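Local atomic coordinates of metal transporter CNNM3 (PDB entry 6DFD), a protein that is probably involved in magnesium efflux across membranes and dimerizes through its cyclic nucleotide-binding homology domain. Residues A[95-109]-A[176-189]. The protein carries 6 engineered substitutions. Sequence-based numbering, arbitrary orientation.
Sequences LATHHYLYQRSQPVD and MYCPDYTVRALSDL. Engineered in segment 176-189: Met176 (natural residue Ala).
His99 O accepts one hydrogen bond from strand 181-185, from Ala185 N (2.8 Å, nearly straight), and Arg184 CA makes a CA-H...O contact with it. Val183 O likewise accepts Leu101 N at 2.8 Å, while Val183 N bonds Tyr102 O from above the carbonyl plane. The register slips by one residue here, with Leu101 and Tyr102 set against the single residue Val183, which makes a classic beta bulge. The aliphatic chain of Arg184 lies over one face of the Tyr100 ring, with its CG 4.2 Å from the ring centroid. Its CG stands opposite the backbone N (chi1 -179°), which carries the chain across that face. Thr182 CG2 meets the same ring at its edge. Among the buried side chains near the bulge, Tyr181 turns its edge to the face of Tyr102, planes at 64°. Farther on, Arg104 N donates to Thr182 OG1 (3.2 Å). The Arg104 guanidinium lies with one face over Asp180 O; its NH1 forms a salt bridge with Glu122 and its NH2 a hydrogen bond to Gly124 O. A leucine in its place would probably leave Glu122 without its charged mate and Gly124 O without this donor. Ser105 N, in the type II turn 103-106, bonds Pro179 O. Tyr177 and Tyr181 reach Glu126 of the second subunit through their hydroxyls. The bulged antiparallel pairing joins strand 100-102, outermost in its sheet within this chain, to the beta-barrel of the cyclic nucleotide-binding homology domain.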
# COMPACT_ATOMS: atom_id res chain seq x y z
N LEU A 95 6.82 -17.88 -1.47
CA LEU A 95 7.76 -16.90 -2.01
C LEU A 95 8.18 -17.24 -3.43
O LEU A 95 9.22 -16.77 -3.89
CB LEU A 95 8.98 -16.80 -1.09
CG LEU A 95 8.69 -16.39 0.36
CD1 LEU A 95 9.99 -16.25 1.13
CD2 LEU A 95 7.89 -15.10 0.45
N ALA A 96 7.39 -18.04 -4.14
CA ALA A 96 7.72 -18.42 -5.51
C ALA A 96 7.87 -17.19 -6.39
O ALA A 96 7.19 -16.18 -6.20
CB ALA A 96 6.65 -19.35 -6.09
N THR A 97 8.76 -17.29 -7.37
CA THR A 97 9.07 -16.12 -8.19
C THR A 97 7.83 -15.58 -8.90
O THR A 97 7.66 -14.37 -9.02
CB THR A 97 10.15 -16.47 -9.21
OG1 THR A 97 9.77 -17.66 -9.91
CG2 THR A 97 11.48 -16.68 -8.51
N HIS A 98 6.96 -16.47 -9.38
CA HIS A 98 5.79 -15.99 -10.13
C HIS A 98 4.77 -15.28 -9.25
O HIS A 98 3.80 -14.72 -9.78
CB HIS A 98 5.14 -17.16 -10.88
CG HIS A 98 4.38 -18.10 -10.00
ND1 HIS A 98 4.99 -19.04 -9.19
CD2 HIS A 98 3.04 -18.27 -9.82
CE1 HIS A 98 4.07 -19.73 -8.54
NE2 HIS A 98 2.88 -19.28 -8.91
N HIS A 99 4.96 -15.27 -7.93
CA HIS A 99 4.09 -14.51 -7.04
C HIS A 99 4.42 -13.02 -7.02
O HIS A 99 3.61 -12.22 -6.54
CB HIS A 99 4.18 -15.05 -5.61
CG HIS A 99 3.63 -16.42 -5.46
ND1 HIS A 99 3.78 -17.16 -4.30
CD2 HIS A 99 2.92 -17.20 -6.31
CE1 HIS A 99 3.20 -18.33 -4.45
NE2 HIS A 99 2.66 -18.38 -5.66
N TYR A 100 5.59 -12.63 -7.51
CA TYR A 100 6.02 -11.24 -7.43
C TYR A 100 5.56 -10.48 -8.66
O TYR A 100 5.90 -10.85 -9.79
CB TYR A 100 7.54 -11.14 -7.28
CG TYR A 100 7.99 -11.59 -5.92
CD1 TYR A 100 8.20 -12.92 -5.65
CD2 TYR A 100 8.18 -10.67 -4.89
CE1 TYR A 100 8.60 -13.35 -4.40
CE2 TYR A 100 8.58 -11.09 -3.63
CZ TYR A 100 8.79 -12.43 -3.39
OH TYR A 100 9.19 -12.87 -2.15
N LEU A 101 4.80 -9.41 -8.44
CA LEU A 101 4.39 -8.51 -9.51
C LEU A 101 5.40 -7.39 -9.72
O LEU A 101 5.62 -6.96 -10.86
CB LEU A 101 3.03 -7.91 -9.18
CG LEU A 101 1.89 -8.89 -8.88
CD1 LEU A 101 0.59 -8.13 -8.65
CD2 LEU A 101 1.73 -9.91 -10.00
N TYR A 102 6.02 -6.92 -8.64
CA TYR A 102 7.05 -5.90 -8.70
C TYR A 102 8.12 -6.23 -7.67
O TYR A 102 7.84 -6.81 -6.62
CB TYR A 102 6.48 -4.51 -8.40
CG TYR A 102 5.46 -4.08 -9.42
CD1 TYR A 102 5.85 -3.39 -10.56
CD2 TYR A 102 4.12 -4.37 -9.25
CE1 TYR A 102 4.92 -3.00 -11.50
CE2 TYR A 102 3.18 -3.98 -10.18
CZ TYR A 102 3.59 -3.29 -11.31
OH TYR A 102 2.67 -2.90 -12.26
N GLN A 103 9.36 -5.86 -7.99
CA GLN A 103 10.47 -6.06 -7.07
C GLN A 103 11.31 -4.80 -7.04
O GLN A 103 11.69 -4.28 -8.09
CB GLN A 103 11.30 -7.27 -7.49
CG GLN A 103 10.50 -8.55 -7.50
CD GLN A 103 11.25 -9.71 -8.10
OE1 GLN A 103 10.92 -10.18 -9.19
NE2 GLN A 103 12.28 -10.16 -7.40
N ARG A 104 11.58 -4.31 -5.83
CA ARG A 104 12.41 -3.13 -5.63
C ARG A 104 13.59 -3.14 -6.59
O ARG A 104 14.26 -4.16 -6.76
CB ARG A 104 12.93 -3.07 -4.20
CG ARG A 104 11.97 -2.54 -3.17
CD ARG A 104 12.74 -2.19 -1.89
NE ARG A 104 12.97 -0.76 -1.78
CZ ARG A 104 12.20 0.08 -1.09
NH1 ARG A 104 11.13 -0.36 -0.43
NH2 ARG A 104 12.50 1.37 -1.06
N SER A 105 13.83 -2.00 -7.22
CA SER A 105 15.01 -1.72 -8.03
C SER A 105 15.08 -2.59 -9.28
O SER A 105 16.05 -2.46 -10.05
CB SER A 105 16.31 -1.90 -7.24
OG SER A 105 16.30 -1.11 -6.05
N GLN A 106 14.11 -3.47 -9.53
CA GLN A 106 14.11 -4.29 -10.73
C GLN A 106 13.35 -3.57 -11.84
O GLN A 106 12.18 -3.22 -11.64
CB GLN A 106 13.48 -5.64 -10.46
CG GLN A 106 13.16 -6.42 -11.74
CD GLN A 106 13.07 -7.91 -11.51
OE1 GLN A 106 12.03 -8.53 -11.76
NE2 GLN A 106 14.16 -8.51 -11.04
N PRO A 107 13.96 -3.33 -13.00
CA PRO A 107 13.25 -2.63 -14.08
C PRO A 107 11.91 -3.29 -14.38
O PRO A 107 11.80 -4.51 -14.43
CB PRO A 107 14.21 -2.74 -15.26
CG PRO A 107 15.56 -2.91 -14.65
CD PRO A 107 15.34 -3.68 -13.39
N VAL A 108 10.90 -2.45 -14.59
CA VAL A 108 9.56 -2.92 -14.90
C VAL A 108 8.94 -1.97 -15.92
O VAL A 108 9.28 -0.78 -15.98
CB VAL A 108 8.69 -3.01 -13.63
CG1 VAL A 108 8.24 -1.61 -13.18
CG2 VAL A 108 7.50 -3.93 -13.87
N ASP A 109 8.03 -2.50 -16.73
CA ASP A 109 7.42 -1.70 -17.79
C ASP A 109 5.94 -2.04 -17.96
O ASP A 109 5.41 -1.97 -19.08
CB ASP A 109 8.16 -1.88 -19.12
CG ASP A 109 7.98 -3.26 -19.71
OD1 ASP A 109 7.64 -4.20 -18.96
OD2 ASP A 109 8.17 -3.40 -20.94
N MSE A 176 14.15 1.84 -18.35
CA MSE A 176 12.96 1.36 -17.65
C MSE A 176 12.87 1.90 -16.23
O MSE A 176 13.88 2.10 -15.55
CB MSE A 176 12.95 -0.17 -17.60
CG MSE A 176 12.13 -0.83 -18.69
SE MSE A 176 12.00 -2.76 -18.42
CE MSE A 176 13.48 -3.32 -19.56
N TYR A 177 11.64 2.13 -15.79
CA TYR A 177 11.39 2.55 -14.42
C TYR A 177 11.67 1.40 -13.46
O TYR A 177 11.29 0.25 -13.72
CB TYR A 177 9.94 3.02 -14.29
CG TYR A 177 9.44 3.20 -12.88
CD1 TYR A 177 8.38 2.43 -12.40
CD2 TYR A 177 10.00 4.14 -12.03
CE1 TYR A 177 7.90 2.60 -11.12
CE2 TYR A 177 9.53 4.31 -10.74
CZ TYR A 177 8.48 3.53 -10.29
OH TYR A 177 8.01 3.70 -9.00
N CYS A 178 12.37 1.70 -12.37
CA CYS A 178 12.60 0.74 -11.31
C CYS A 178 11.77 1.14 -10.10
O CYS A 178 11.99 2.23 -9.55
CB CYS A 178 14.08 0.68 -10.94
SG CYS A 178 15.12 0.09 -12.27
N PRO A 179 10.82 0.32 -9.65
CA PRO A 179 9.94 0.75 -8.56
C PRO A 179 10.68 0.73 -7.23
O PRO A 179 11.67 0.02 -7.05
CB PRO A 179 8.81 -0.27 -8.59
CG PRO A 179 9.47 -1.53 -9.07
CD PRO A 179 10.63 -1.10 -9.97
N ASP A 180 10.19 1.54 -6.29
CA ASP A 180 10.66 1.50 -4.91
C ASP A 180 9.70 0.70 -4.04
O ASP A 180 9.43 1.05 -2.88
CB ASP A 180 10.84 2.91 -4.35
CG ASP A 180 9.53 3.65 -4.22
OD1 ASP A 180 8.51 3.17 -4.75
OD2 ASP A 180 9.52 4.72 -3.57
N TYR A 181 9.15 -0.38 -4.59
CA TYR A 181 8.26 -1.25 -3.85
C TYR A 181 8.37 -2.66 -4.39
O TYR A 181 8.76 -2.88 -5.54
CB TYR A 181 6.80 -0.78 -3.91
CG TYR A 181 6.32 -0.33 -5.27
CD1 TYR A 181 6.39 1.01 -5.65
CD2 TYR A 181 5.76 -1.24 -6.17
CE1 TYR A 181 5.93 1.42 -6.90
CE2 TYR A 181 5.30 -0.83 -7.41
CZ TYR A 181 5.39 0.50 -7.77
OH TYR A 181 4.93 0.92 -9.00
N THR A 182 8.03 -3.61 -3.53
CA THR A 182 7.85 -5.00 -3.92
C THR A 182 6.40 -5.36 -3.65
O THR A 182 5.83 -4.95 -2.64
CB THR A 182 8.80 -5.92 -3.13
OG1 THR A 182 10.14 -5.44 -3.26
CG2 THR A 182 8.73 -7.35 -3.62
N VAL A 183 5.81 -6.11 -4.58
CA VAL A 183 4.41 -6.51 -4.48
C VAL A 183 4.34 -8.01 -4.70
O VAL A 183 4.76 -8.51 -5.75
CB VAL A 183 3.52 -5.78 -5.50
CG1 VAL A 183 2.08 -6.26 -5.39
CG2 VAL A 183 3.60 -4.28 -5.28
N ARG A 184 3.80 -8.73 -3.71
CA ARG A 184 3.77 -10.18 -3.75
C ARG A 184 2.36 -10.69 -3.54
O ARG A 184 1.67 -10.26 -2.60
CB ARG A 184 4.70 -10.78 -2.67
CG ARG A 184 4.73 -12.30 -2.66
CD ARG A 184 5.70 -12.83 -1.60
NE ARG A 184 5.41 -12.30 -0.27
CZ ARG A 184 4.62 -12.88 0.63
NH1 ARG A 184 4.02 -14.03 0.37
NH2 ARG A 184 4.44 -12.28 1.80
N ALA A 185 1.94 -11.64 -4.36
CA ALA A 185 0.65 -12.27 -4.19
C ALA A 185 0.57 -12.99 -2.85
O ALA A 185 1.52 -13.67 -2.44
CB ALA A 185 0.39 -13.28 -5.30
N LEU A 186 -0.58 -12.85 -2.18
CA LEU A 186 -0.93 -13.62 -1.01
C LEU A 186 -2.06 -14.61 -1.29
O LEU A 186 -2.46 -15.35 -0.39
CB LEU A 186 -1.34 -12.69 0.14
CG LEU A 186 -0.33 -11.63 0.55
CD1 LEU A 186 -0.96 -10.76 1.65
CD2 LEU A 186 0.97 -12.25 1.02
N SER A 187 -2.56 -14.64 -2.52
CA SER A 187 -3.69 -15.46 -2.93
C SER A 187 -3.64 -15.56 -4.44
O SER A 187 -2.87 -14.85 -5.09
CB SER A 187 -5.02 -14.86 -2.48
OG SER A 187 -5.31 -13.67 -3.23
N ASP A 188 -4.48 -16.42 -5.01
CA ASP A 188 -4.69 -16.34 -6.45
C ASP A 188 -5.07 -14.91 -6.80
O ASP A 188 -5.84 -14.27 -6.08
CB ASP A 188 -5.81 -17.27 -6.92
CG ASP A 188 -5.45 -18.73 -6.80
OD1 ASP A 188 -4.25 -19.08 -6.71
OD2 ASP A 188 -6.40 -19.53 -6.84
N LEU A 189 -4.53 -14.40 -7.90
CA LEU A 189 -4.84 -13.05 -8.36
C LEU A 189 -5.48 -13.10 -9.74
O LEU A 189 -5.05 -13.87 -10.60
CB LEU A 189 -3.60 -12.15 -8.45
CG LEU A 189 -2.71 -12.00 -7.21
CD1 LEU A 189 -1.58 -11.04 -7.52
CD2 LEU A 189 -3.52 -11.53 -6.01